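Local structure of protein-tyrosine-phosphatase (Vibrio vulnificus, 7DHF) at residues A[14-25]-A[65-73]. The protein probably hydrolyses phosphotyrosine in proteins to tyrosine and phosphate, as a member of the low-molecular-weight protein tyrosine phosphatase family. The protein carries 1 engineered substitution. Numbering follows the deposited sequence.
With PO4 (phosphate ion), chain E.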
# COMPACT_ATOMS: atom_id res chain seq x y z
N GLY A 14 1.18 2.95 -8.64
CA GLY A 14 1.61 4.33 -8.74
C GLY A 14 2.15 4.91 -7.45
O GLY A 14 2.86 5.92 -7.47
N ASN A 15 1.81 4.29 -6.33
CA ASN A 15 2.17 4.79 -5.00
C ASN A 15 1.62 6.19 -4.76
O ASN A 15 2.26 7.03 -4.12
CB ASN A 15 3.69 4.71 -4.76
CG ASN A 15 4.07 4.82 -3.29
OD1 ASN A 15 5.10 5.42 -2.95
ND2 ASN A 15 3.27 4.25 -2.40
N ILE A 16 0.40 6.44 -5.25
CA ILE A 16 -0.29 7.69 -4.98
C ILE A 16 -1.69 7.51 -4.41
O ILE A 16 -2.24 8.46 -3.83
CB ILE A 16 -0.34 8.61 -6.23
CG1 ILE A 16 -0.97 7.89 -7.42
CG2 ILE A 16 1.06 9.12 -6.57
CD1 ILE A 16 -1.36 8.80 -8.57
N CYS A 17 -2.32 6.34 -4.54
CA CYS A 17 -3.69 6.15 -4.06
C CYS A 17 -3.77 5.06 -2.99
O CYS A 17 -3.81 5.37 -1.80
CB CYS A 17 -4.62 5.83 -5.23
SG CYS A 17 -4.87 7.21 -6.39
N ARG A 18 -3.80 3.79 -3.40
CA ARG A 18 -4.04 2.70 -2.45
C ARG A 18 -2.86 2.51 -1.52
O ARG A 18 -3.03 2.34 -0.31
CB ARG A 18 -4.31 1.40 -3.20
CG ARG A 18 -5.57 1.37 -4.02
CD ARG A 18 -5.52 0.23 -5.01
NE ARG A 18 -4.46 0.44 -5.99
CZ ARG A 18 -4.14 -0.41 -6.96
NH1 ARG A 18 -4.81 -1.55 -7.08
NH2 ARG A 18 -3.16 -0.12 -7.80
N SER A 19 -1.65 2.47 -2.07
CA SER A 19 -0.52 2.06 -1.25
C SER A 19 -0.15 3.11 -0.20
O SER A 19 0.15 2.74 0.94
CB SER A 19 0.68 1.61 -2.09
OG SER A 19 1.05 2.54 -3.07
N PRO A 20 -0.19 4.42 -0.49
CA PRO A 20 -0.02 5.38 0.61
C PRO A 20 -1.14 5.32 1.63
O PRO A 20 -0.90 5.48 2.83
CB PRO A 20 0.07 6.75 -0.09
CG PRO A 20 -0.56 6.54 -1.41
CD PRO A 20 -0.26 5.12 -1.79
N THR A 21 -2.38 5.11 1.18
CA THR A 21 -3.49 4.97 2.12
C THR A 21 -3.27 3.77 3.03
O THR A 21 -3.38 3.87 4.25
CB THR A 21 -4.81 4.85 1.35
OG1 THR A 21 -5.03 6.04 0.58
CG2 THR A 21 -5.98 4.67 2.32
N GLY A 22 -2.96 2.61 2.44
CA GLY A 22 -2.70 1.43 3.24
C GLY A 22 -1.53 1.61 4.19
O GLY A 22 -1.57 1.14 5.33
N GLU A 23 -0.47 2.28 3.73
CA GLU A 23 0.65 2.59 4.61
C GLU A 23 0.19 3.31 5.86
O GLU A 23 0.52 2.91 6.98
CB GLU A 23 1.67 3.46 3.86
CG GLU A 23 2.81 4.00 4.74
CD GLU A 23 3.56 5.15 4.11
OE1 GLU A 23 3.79 5.12 2.88
OE2 GLU A 23 3.92 6.10 4.84
N ARG A 24 -0.58 4.39 5.69
CA ARG A 24 -0.92 5.24 6.82
C ARG A 24 -2.01 4.63 7.69
O ARG A 24 -1.98 4.78 8.92
CB ARG A 24 -1.31 6.63 6.33
CG ARG A 24 -0.21 7.34 5.54
CD ARG A 24 1.02 7.62 6.39
NE ARG A 24 2.07 8.29 5.61
CZ ARG A 24 2.14 9.60 5.40
NH1 ARG A 24 1.22 10.42 5.92
NH2 ARG A 24 3.12 10.11 4.68
N VAL A 25 -2.97 3.92 7.09
CA VAL A 25 -3.96 3.21 7.88
C VAL A 25 -3.28 2.16 8.75
O VAL A 25 -3.53 2.07 9.96
CB VAL A 25 -5.04 2.58 6.97
CG1 VAL A 25 -5.96 1.66 7.77
CG2 VAL A 25 -5.85 3.67 6.29
N VAL A 65 -7.10 9.62 9.41
CA VAL A 65 -5.85 9.02 8.97
C VAL A 65 -5.12 10.05 8.12
O VAL A 65 -5.69 10.59 7.16
CB VAL A 65 -6.08 7.71 8.19
CG1 VAL A 65 -4.78 7.22 7.57
CG2 VAL A 65 -6.66 6.65 9.10
N ASP A 66 -3.87 10.33 8.47
CA ASP A 66 -3.07 11.37 7.84
C ASP A 66 -2.27 10.78 6.69
O ASP A 66 -1.38 9.95 6.91
CB ASP A 66 -2.15 12.00 8.89
CG ASP A 66 -1.33 13.15 8.34
OD1 ASP A 66 -1.30 13.34 7.10
OD2 ASP A 66 -0.72 13.88 9.14
N VAL A 67 -2.58 11.21 5.47
CA VAL A 67 -1.83 10.83 4.28
C VAL A 67 -1.15 12.05 3.65
O VAL A 67 -0.85 12.06 2.46
CB VAL A 67 -2.70 10.06 3.27
CG1 VAL A 67 -1.84 9.31 2.26
CG2 VAL A 67 -3.63 9.09 3.99
N GLU A 68 -0.91 13.08 4.45
CA GLU A 68 -0.14 14.22 3.99
C GLU A 68 1.35 13.88 4.02
O GLU A 68 1.79 12.91 4.65
CB GLU A 68 -0.39 15.43 4.90
CG GLU A 68 -1.80 15.99 4.81
CD GLU A 68 -2.02 16.83 3.57
OE1 GLU A 68 -1.04 17.07 2.83
OE2 GLU A 68 -3.17 17.27 3.33
N ASN A 69 2.13 14.69 3.30
CA ASN A 69 3.58 14.57 3.32
C ASN A 69 4.05 13.21 2.81
O ASN A 69 5.06 12.68 3.27
CB ASN A 69 4.15 14.87 4.71
CG ASN A 69 3.64 16.18 5.26
OD1 ASN A 69 3.10 16.24 6.36
ND2 ASN A 69 3.80 17.25 4.48
N HIS A 70 3.30 12.63 1.88
CA HIS A 70 3.72 11.42 1.20
C HIS A 70 4.47 11.78 -0.08
O HIS A 70 4.17 12.78 -0.73
CB HIS A 70 2.51 10.57 0.84
CG HIS A 70 2.84 9.38 -0.00
ND1 HIS A 70 3.50 8.28 0.49
CD2 HIS A 70 2.61 9.13 -1.31
CE1 HIS A 70 3.66 7.39 -0.47
NE2 HIS A 70 3.13 7.88 -1.58
N GLN A 71 5.45 10.95 -0.42
CA GLN A 71 6.17 11.07 -1.68
C GLN A 71 6.21 9.70 -2.34
O GLN A 71 6.77 8.75 -1.77
CB GLN A 71 7.60 11.58 -1.45
CG GLN A 71 7.68 13.00 -0.92
CD GLN A 71 9.10 13.42 -0.63
OE1 GLN A 71 9.81 12.77 0.14
NE2 GLN A 71 9.54 14.50 -1.25
N SER A 72 5.62 9.59 -3.52
CA SER A 72 5.64 8.34 -4.26
C SER A 72 7.07 7.91 -4.55
O SER A 72 7.92 8.72 -4.91
CB SER A 72 4.88 8.51 -5.58
OG SER A 72 5.05 7.38 -6.41
N GLN A 73 7.34 6.61 -4.37
CA GLN A 73 8.66 6.06 -4.66
C GLN A 73 8.52 4.75 -5.43
O GLN A 73 7.51 4.05 -5.33
CB GLN A 73 9.49 5.84 -3.38
CG GLN A 73 9.11 4.61 -2.57
CD GLN A 73 10.02 4.43 -1.37
OE1 GLN A 73 11.22 4.66 -1.44
NE2 GLN A 73 9.44 4.02 -0.25
P PO4 E . -1.59 3.00 -6.14
O1 PO4 E . -1.42 4.42 -6.65
O2 PO4 E . -3.05 2.81 -5.80
O3 PO4 E . -0.74 2.86 -4.90
O4 PO4 E . -1.16 2.04 -7.22
O HOH W 1 6.74 6.23 -0.64
O HOH W 2 4.55 8.23 3.05
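The loop 65-73 runs antiparallel to segment 14-25, from Val65 beside Val25 at the far end to Ser72 beside Asn15, where the CA atoms of Ser72 and Asn15 lie 5.0 Å apart. Segment 14-25 holds most of the phosphate-binding P-loop of the low-molecular-weight tyrosine phosphatases and the first turns of helix 18-29. Two residues of the loop bond to the P-loop: Ser72 OG donates to Gly14 O, and the backbone N of Gln73 reaches Asn15 OD1 (2.9 Å) in the carbonyl plane, on a lone pair. With CG anti to the backbone N (chi1 -163°), the Asn15 amide projects to the loop, while its ND2 donates to Ser19 OG and also bonds Ser37 OG of strand 34-39, so both ends of the amide are fixed. Ser19 OG in turn donates to the phosphate, making Asn15 a second-shell residue of the anion site; Arg18, a predicted active-site residue, through NE and NH2, and the N-H groups of the P-loop and the helix start supply the other bonds.

His70 lies over Pro20, whose CB sits 3.5 Å from the His70 ring centroid in a CH-pi contact almost on the ring normal. The ring edge is held at both nitrogens: His70 NE2 donates to Asn15 O (2.8 Å), and ND1 bonds a water that also bridges Glu23 OE2 and Arg24 NH2. Glu23 OE1 is hydrogen-bonded to Ser37 OG, the same hydroxyl that Asn15 meets. Further along, the methyls of Val65 and Val67 pack against Arg24 CB, and Val67 CG1 also meets Pro20 CB. Bent at chi2 (-64°), the Arg24 side chain turns the edge of its guanidinium to the carbonyls of the loop. Its NE forms a salt bridge with Glu23 OE2, and NH1 reaches Asp66 O from above the carbonyl plane. Glu68 O accepts from both terminal nitrogens of Arg24, NH1 at 2.9 Å and NH2 at 3.1 Å.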